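Local coordinates for adhesin competence repressor (Streptococcus pyogenes serotype M3, PDB 5JLU), which regulates transcription in response to zinc, as a DNA-binding repressor of the MarR family with a winged helix-turn-helix, at the interface of chains A and B. Numbering follows the deposited sequence. Chains: chain A/B, Adhesin competence repressor.

The interface of chains A and B. Residues chain A 8, 12, 15, 144, 148; chain B 18, 118, 122.
B:Tyr122, from helix 105-127 of one subunit, lays its ring between two helices of the other, 7-23 and 131-149, a clear example of one aromatic residue joining several elements across a dimer. The backbone of helix 7-23 passes above the CD2/CE2 rim, where CE2 lies 3.7 Å from CA of A:Asp12 and CD2 passes the carbonyl oxygen of A:Glu8. The opposite rim meets A:Phe144 from somewhat above the tyrosine plane, on that same side, the two CE1 atoms 3.7 Å apart. The rings stand almost perpendicular, at about 84°, and touch rim to rim instead of stacking. Under the other face of the tyrosine lies the carbonyl oxygen of B:Thr118, offset toward the rim. The methyl CG2 of A:Val15 sits over the phenolic OH of B:Tyr122 at 3.3 Å, from the same side as A:Phe144.

CD1 of A:Leu148 rests over a face of A:Phe144, offset toward its rim, and also presses on CG1 of B:Ile18 at 3.4 Å, a tight fit. B:Ile18 meets A:Val15 more loosely, CD1 against CG2 and CG2 against CG1, each pair at 4.2 Å. Across the whole patch no nitrogen or oxygen of one chain comes within bonding reach of the other, so shape and apolar packing carry it. Repeated by two-fold symmetry, it ties together the terminal helices that form the dimerisation region typical of MarR regulators, and so presumably supports the paired arrangement of winged helix-turn-helix units that binds DNA.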
loop_
_atom_site.group_PDB
_atom_site.type_symbol
_atom_site.label_atom_id
_atom_site.label_comp_id
_atom_site.label_asym_id
_atom_site.label_seq_id
_atom_site.Cartn_x
_atom_site.Cartn_y
_atom_site.Cartn_z
ATOM N N GLU A 8 13.018 12.522 -3.132
ATOM C CA GLU A 8 12.009 12.052 -4.117
ATOM C C GLU A 8 12.060 10.552 -4.160
ATOM O O GLU A 8 11.048 9.878 -3.939
ATOM C CB GLU A 8 12.329 12.615 -5.514
ATOM C CG GLU A 8 12.036 14.086 -5.646
ATOM C CD GLU A 8 13.151 15.075 -5.156
ATOM O OE1 GLU A 8 14.227 14.707 -4.602
ATOM O OE2 GLU A 8 12.909 16.277 -5.349
ATOM N N ASP A 12 9.555 7.527 -2.919
ATOM C CA ASP A 12 9.129 6.509 -3.860
ATOM C C ASP A 12 9.331 5.151 -3.184
ATOM O O ASP A 12 8.391 4.334 -3.155
ATOM C CB ASP A 12 9.955 6.616 -5.134
ATOM C CG ASP A 12 9.482 5.668 -6.254
ATOM O OD1 ASP A 12 8.278 5.616 -6.558
ATOM O OD2 ASP A 12 10.336 4.997 -6.856
ATOM N N VAL A 15 6.791 4.553 -0.314
ATOM C CA VAL A 15 5.548 4.040 -0.835
ATOM C C VAL A 15 5.623 2.523 -1.238
ATOM O O VAL A 15 4.668 1.721 -0.997
ATOM C CB VAL A 15 5.076 4.979 -1.956
ATOM C CG1 VAL A 15 3.850 4.470 -2.692
ATOM C CG2 VAL A 15 4.770 6.348 -1.390
ATOM N N PHE A 144 1.624 15.658 1.941
ATOM C CA PHE A 144 1.806 14.394 1.268
ATOM C C PHE A 144 0.465 13.692 1.131
ATOM O O PHE A 144 0.112 13.260 0.059
ATOM C CB PHE A 144 2.824 13.557 2.035
ATOM C CG PHE A 144 3.305 12.350 1.330
ATOM C CD1 PHE A 144 3.127 12.151 -0.018
ATOM C CD2 PHE A 144 3.961 11.398 2.030
ATOM C CE1 PHE A 144 3.616 11.017 -0.637
ATOM C CE2 PHE A 144 4.426 10.246 1.408
ATOM C CZ PHE A 144 4.271 10.071 0.079
ATOM N N LEU A 148 -1.326 12.543 -2.331
ATOM C CA LEU A 148 -1.716 11.110 -2.515
ATOM C C LEU A 148 -3.212 10.824 -2.598
ATOM O O LEU A 148 -3.597 9.811 -3.190
ATOM C CB LEU A 148 -1.161 10.228 -1.407
ATOM C CG LEU A 148 0.303 9.871 -1.598
ATOM C CD1 LEU A 148 0.731 9.111 -0.354
ATOM C CD2 LEU A 148 0.614 9.087 -2.881
ATOM N N ILE B 18 -2.464 5.342 1.097
ATOM C CA ILE B 18 -1.597 4.605 0.123
ATOM C C ILE B 18 -2.184 3.256 -0.208
ATOM O O ILE B 18 -2.268 2.892 -1.361
ATOM C CB ILE B 18 -0.148 4.461 0.593
ATOM C CG1 ILE B 18 0.553 5.834 0.534
ATOM C CG2 ILE B 18 0.646 3.426 -0.232
ATOM C CD1 ILE B 18 1.728 5.897 1.464
ATOM N N THR B 118 5.466 9.962 -10.846
ATOM C CA THR B 118 5.173 10.216 -9.433
ATOM C C THR B 118 6.397 10.920 -8.756
ATOM O O THR B 118 6.205 11.618 -7.794
ATOM C CB THR B 118 4.831 8.949 -8.621
ATOM O OG1 THR B 118 5.975 8.096 -8.617
ATOM C CG2 THR B 118 3.658 8.170 -9.217
ATOM N N TYR B 122 6.486 14.036 -6.189
ATOM C CA TYR B 122 7.177 14.169 -4.912
ATOM C C TYR B 122 8.103 15.439 -4.957
ATOM O O TYR B 122 8.173 16.189 -3.983
ATOM C CB TYR B 122 7.959 12.909 -4.633
ATOM C CG TYR B 122 7.137 11.620 -4.546
ATOM C CD1 TYR B 122 5.864 11.600 -3.988
ATOM C CD2 TYR B 122 7.659 10.455 -4.966
ATOM C CE1 TYR B 122 5.120 10.433 -3.912
ATOM C CE2 TYR B 122 6.941 9.262 -4.883
ATOM C CZ TYR B 122 5.675 9.273 -4.331
ATOM O OH TYR B 122 4.982 8.116 -4.187
#